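Local coordinates for RNA pseudouridylate synthase domain-containing protein 4 (Homo sapiens, PDB 5UBA) that isomerises uridine to pseudouridine in mitochondrial RNAs, among them the 16S ribosomal RNA, whose modification is needed to assemble a functional mitochondrial ribosome, at residues 172-176 with 200-204; 212-216 with 227-231. One frame throughout, in Å; residues are numbered along the deposited sequence.

Contact 1 (172-176 with 200-204); sequences VAVTQ and QLRVH
The hydroxyl of Thr175 sits between two side chains of the first turn of helix 200-209, His204 and Gln200. His204 meets it edge-on: Thr175 OG1 lies near the plane of the imidazole, 2.7 Å from His204 ND1, in a hydrogen bond whose proton could belong to either group. The amide of Gln200 supplies the second bond, with Gln200 NE2 2.9 Å from Thr175 OG1, an N-H...O angle of 151° and the hydroxyl tilted slightly from the amide plane. Gln200 NE2 also reaches Val174 O at 2.9 Å, but this bond is weak because it is strongly bent (132°).

Gln200 starts from the cramped rotamer between its own backbone N and carbonyl carbon (chi1 79°) and then extends, which carries its amide out to Val174 and Thr175. At the other end of the amide Gln200 OE1 bonds to Thr195 OG1 and Ile197 N, beyond strand 186-193, and its flip is fixed. The His204 ring is likewise gripped on both nitrogens, as His204 NE2 bonds to Ile132 O. Its CE1 corner abuts Ala173, 3.6 Å from Ala173 CB, and the edge of the ring runs along the backbone there.

On the other branch of the threonine, Thr175 CG2 presses on a methyl of Leu201, with Leu201 CD2 3.5 Å away, tighter than usual for two carbons. Polar and apolar contacts together seat this helix turn on the start of strand 175-182 in the catalytic domain of an RluA-family synthase, the Leu201 side chain about 8 Å from that of Asp83, the probable active-site residue.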
loop_
_atom_site.group_PDB
_atom_site.type_symbol
_atom_site.label_atom_id
_atom_site.label_comp_id
_atom_site.label_asym_id
_atom_site.label_seq_id
_atom_site.Cartn_x
_atom_site.Cartn_y
_atom_site.Cartn_z
ATOM N N VAL A 172 5.637 -3.254 17.405
ATOM C CA VAL A 172 4.544 -2.304 17.629
ATOM C C VAL A 172 3.991 -1.931 16.247
ATOM O O VAL A 172 4.765 -1.664 15.338
ATOM C CB VAL A 172 5.043 -1.053 18.383
ATOM C CG1 VAL A 172 3.944 -0.004 18.494
ATOM C CG2 VAL A 172 5.550 -1.455 19.770
ATOM N N ALA A 173 2.665 -2.000 16.103
ATOM C CA ALA A 173 2.003 -1.749 14.819
ATOM C C ALA A 173 0.696 -1.034 15.090
ATOM O O ALA A 173 -0.140 -1.523 15.853
ATOM C CB ALA A 173 1.752 -3.066 14.099
ATOM N N VAL A 174 0.520 0.129 14.463
ATOM C CA VAL A 174 -0.643 0.963 14.650
ATOM C C VAL A 174 -1.100 1.490 13.296
ATOM O O VAL A 174 -0.340 2.135 12.569
ATOM C CB VAL A 174 -0.297 2.144 15.543
ATOM C CG1 VAL A 174 -1.490 3.059 15.717
ATOM C CG2 VAL A 174 0.230 1.626 16.878
ATOM N N THR A 175 -2.369 1.231 12.994
ATOM C CA THR A 175 -3.037 1.683 11.769
ATOM C C THR A 175 -4.304 2.423 12.130
ATOM O O THR A 175 -5.176 1.841 12.783
ATOM C CB THR A 175 -3.434 0.457 10.927
ATOM O OG1 THR A 175 -2.271 -0.314 10.626
ATOM C CG2 THR A 175 -4.125 0.879 9.637
ATOM N N GLN A 176 -4.432 3.676 11.712
ATOM C CA GLN A 176 -5.691 4.406 11.820
ATOM C C GLN A 176 -6.490 4.111 10.567
ATOM O O GLN A 176 -5.914 3.982 9.479
ATOM C CB GLN A 176 -5.446 5.905 11.993
ATOM C CG GLN A 176 -4.691 6.154 13.291
ATOM C CD GLN A 176 -4.316 7.590 13.557
ATOM O OE1 GLN A 176 -4.694 8.517 12.831
ATOM N NE2 GLN A 176 -3.573 7.787 14.642
ATOM N N GLN A 200 1.558 -4.336 7.296
ATOM C CA GLN A 200 0.700 -4.022 8.428
ATOM C C GLN A 200 -0.721 -3.674 8.023
ATOM O O GLN A 200 -1.635 -4.063 8.702
ATOM C CB GLN A 200 1.297 -2.964 9.360
ATOM C CG GLN A 200 1.223 -1.519 8.966
ATOM C CD GLN A 200 1.577 -0.638 10.157
ATOM O OE1 GLN A 200 2.738 -0.613 10.549
ATOM N NE2 GLN A 200 0.598 0.068 10.739
ATOM N N LEU A 201 -0.919 -2.940 6.937
ATOM C CA LEU A 201 -2.293 -2.587 6.520
ATOM C C LEU A 201 -3.113 -3.815 6.169
ATOM O O LEU A 201 -4.296 -3.930 6.556
ATOM C CB LEU A 201 -2.314 -1.597 5.344
ATOM C CG LEU A 201 -1.601 -0.267 5.591
ATOM C CD1 LEU A 201 -1.706 0.615 4.367
ATOM C CD2 LEU A 201 -2.133 0.429 6.826
ATOM N N ARG A 202 -2.496 -4.714 5.416
ATOM C CA ARG A 202 -3.161 -5.943 5.010
ATOM C C ARG A 202 -3.490 -6.837 6.180
ATOM O O ARG A 202 -4.589 -7.389 6.248
ATOM C CB ARG A 202 -2.316 -6.673 3.968
ATOM C CG ARG A 202 -2.202 -5.905 2.671
ATOM C CD ARG A 202 -1.071 -6.429 1.823
ATOM N NE ARG A 202 -1.375 -7.740 1.286
ATOM C CZ ARG A 202 -0.549 -8.444 0.520
ATOM N NH1 ARG A 202 0.641 -7.946 0.197
ATOM N NH2 ARG A 202 -0.911 -9.642 0.070
ATOM N N VAL A 203 -2.546 -6.987 7.090
ATOM C CA VAL A 203 -2.715 -7.877 8.259
ATOM C C VAL A 203 -3.702 -7.254 9.240
ATOM O O VAL A 203 -4.626 -7.926 9.715
ATOM C CB VAL A 203 -1.357 -8.204 8.889
ATOM C CG1 VAL A 203 -1.490 -8.975 10.212
ATOM C CG2 VAL A 203 -0.510 -8.989 7.893
ATOM N N HIS A 204 -3.581 -5.968 9.510
ATOM C CA HIS A 204 -4.546 -5.334 10.406
ATOM C C HIS A 204 -5.970 -5.382 9.858
ATOM O O HIS A 204 -6.920 -5.646 10.594
ATOM C CB HIS A 204 -4.131 -3.907 10.699
ATOM C CG HIS A 204 -3.121 -3.792 11.790
ATOM N ND1 HIS A 204 -2.519 -2.600 12.102
ATOM C CD2 HIS A 204 -2.673 -4.697 12.693
ATOM C CE1 HIS A 204 -1.733 -2.774 13.156
ATOM N NE2 HIS A 204 -1.801 -4.038 13.530
#

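Contact 2 (212-216 with 227-231); sequences PILGD and PQKLS
Gln228 reaches across to the turn at 213-216 and lays its carboxamide against the backbone between Ile213 and Gly215. CG anti to the backbone N (chi1 178°) and an extended chain beyond it carry the amide across to the turn, where both its ends are engaged. Gln228 NE2 donates to Ile213 O at 2.9 Å, approaching from above the carbonyl plane, 44° out of it. Gly215 N donates to Gln228 OE1 over 2.8 Å in a fairly straight bond (161°).

The peptide groups bonded to Gln228 belong to a type II beta turn, closed by a bond from Asp216 N to Ile213 O, 2.9 Å long. Ile213 O therefore accepts two N-H groups, which come from opposite faces of its carbonyl plane. Gly215, with its positive phi, occupies the third position of the turn, where glycine is common in type II turns. The amide serves Gly215 N and adds a second donor to Ile213 O, linking two parts of the long loop between helices 200-209 and 232-238.

Carbon atoms flank both ends of the amide. The ring of Pro212 passes obliquely by the nitrogen end, with Pro212 CB 3.9 Å from Gln228 NE2. At the oxygen end, Leu214 crosses Gln228 at about a right angle and places Leu214 CD1 3.9 Å from Gln228 OE1. The same methyl makes an apolar contact with Leu230 CD1 at 4.2 Å, and Leu230 also rests on Val120 of strand 112-120.

The loop between the segments binds the calcium ion through His217, Ser220, Asn223 and Ala226. Two of these also hold Gln228: Ser220 OG bonds to its NE2, and His217 ND1 accepts from its backbone N.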
loop_
_atom_site.group_PDB
_atom_site.type_symbol
_atom_site.label_atom_id
_atom_site.label_comp_id
_atom_site.label_asym_id
_atom_site.label_seq_id
_atom_site.Cartn_x
_atom_site.Cartn_y
_atom_site.Cartn_z
ATOM N N PRO A 212 -10.630 -8.157 4.732
ATOM C CA PRO A 212 -9.433 -8.183 3.884
ATOM C C PRO A 212 -9.575 -7.299 2.662
ATOM O O PRO A 212 -10.666 -7.073 2.134
ATOM C CB PRO A 212 -9.293 -9.644 3.475
ATOM C CG PRO A 212 -10.666 -10.200 3.617
ATOM C CD PRO A 212 -11.353 -9.437 4.715
ATOM N N ILE A 213 -8.446 -6.792 2.198
ATOM C CA ILE A 213 -8.456 -6.006 0.974
ATOM C C ILE A 213 -8.866 -6.881 -0.208
ATOM O O ILE A 213 -8.473 -8.058 -0.278
ATOM C CB ILE A 213 -7.059 -5.386 0.759
ATOM C CG1 ILE A 213 -6.721 -4.439 1.923
ATOM C CG2 ILE A 213 -6.964 -4.661 -0.569
ATOM C CD1 ILE A 213 -5.363 -3.815 1.815
ATOM N N LEU A 214 -9.629 -6.297 -1.132
ATOM C CA LEU A 214 -10.031 -6.959 -2.360
ATOM C C LEU A 214 -8.774 -7.391 -3.123
ATOM O O LEU A 214 -7.879 -6.568 -3.351
ATOM C CB LEU A 214 -10.860 -6.034 -3.240
ATOM C CG LEU A 214 -11.345 -6.598 -4.578
ATOM C CD1 LEU A 214 -12.277 -7.787 -4.401
ATOM C CD2 LEU A 214 -12.045 -5.501 -5.354
ATOM N N GLY A 215 -8.696 -8.671 -3.467
ATOM C CA GLY A 215 -7.530 -9.194 -4.149
ATOM C C GLY A 215 -6.449 -9.718 -3.255
ATOM O O GLY A 215 -5.446 -10.166 -3.750
ATOM N N ASP A 216 -6.640 -9.663 -1.931
ATOM C CA ASP A 216 -5.618 -10.142 -1.018
ATOM C C ASP A 216 -5.753 -11.650 -0.791
ATOM O O ASP A 216 -6.236 -12.090 0.239
ATOM C CB ASP A 216 -5.631 -9.386 0.315
ATOM C CG ASP A 216 -4.334 -9.547 1.059
ATOM O OD1 ASP A 216 -3.563 -10.494 0.755
ATOM O OD2 ASP A 216 -4.029 -8.679 1.908
ATOM N N PRO A 227 -7.217 -18.720 -3.375
ATOM C CA PRO A 227 -7.771 -17.436 -3.800
ATOM C C PRO A 227 -8.806 -16.899 -2.831
ATOM O O PRO A 227 -9.509 -17.674 -2.144
ATOM C CB PRO A 227 -8.423 -17.749 -5.155
ATOM C CG PRO A 227 -7.870 -19.047 -5.577
ATOM C CD PRO A 227 -7.544 -19.802 -4.324
ATOM N N GLN A 228 -8.879 -15.582 -2.709
ATOM C CA GLN A 228 -9.874 -14.948 -1.858
ATOM C C GLN A 228 -11.292 -15.390 -2.228
ATOM O O GLN A 228 -11.664 -15.371 -3.396
ATOM C CB GLN A 228 -9.732 -13.435 -1.992
ATOM C CG GLN A 228 -10.709 -12.625 -1.210
ATOM C CD GLN A 228 -10.401 -11.152 -1.318
ATOM O OE1 GLN A 228 -10.495 -10.563 -2.405
ATOM N NE2 GLN A 228 -10.023 -10.561 -0.210
ATOM N N LYS A 229 -12.070 -15.779 -1.225
ATOM C CA LYS A 229 -13.474 -16.172 -1.415
ATOM C C LYS A 229 -14.358 -14.937 -1.440
ATOM O O LYS A 229 -14.317 -14.121 -0.511
ATOM C CB LYS A 229 -13.907 -17.138 -0.301
ATOM C CG LYS A 229 -13.056 -18.394 -0.202
ATOM N N LEU A 230 -15.107 -14.773 -2.526
ATOM C CA LEU A 230 -16.015 -13.656 -2.721
ATOM C C LEU A 230 -17.434 -14.194 -2.860
ATOM O O LEU A 230 -17.642 -15.320 -3.346
ATOM C CB LEU A 230 -15.623 -12.880 -3.973
ATOM C CG LEU A 230 -14.251 -12.194 -3.878
ATOM C CD1 LEU A 230 -13.956 -11.537 -5.223
ATOM C CD2 LEU A 230 -14.193 -11.165 -2.758
ATOM N N SER A 231 -18.394 -13.390 -2.418
ATOM C CA SER A 231 -19.799 -13.768 -2.444
ATOM C C SER A 231 -20.313 -13.792 -3.867
ATOM O O SER A 231 -19.726 -13.186 -4.769
ATOM C CB SER A 231 -20.636 -12.801 -1.599
ATOM O OG SER A 231 -20.887 -11.571 -2.265
#

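Both contacts are buried, but contact 1 lies nearer the centre of the chain and joins a strand to a helix, whereas contact 2 closes one long loop upon itself. Each relies on a glutamine amide. In contact 1 it shares a threonine hydroxyl with a histidine, so side chains do most of the bonding; in contact 2 it pairs with the peptide groups of a turn, close to a bound calcium ion. The two follow one another along the chain and meet directly: Arg202 NH2, on the helix of contact 1, forms a 2.9 Å salt bridge with Asp216 OD1 of contact 2, while Arg202 also packs on Ile213.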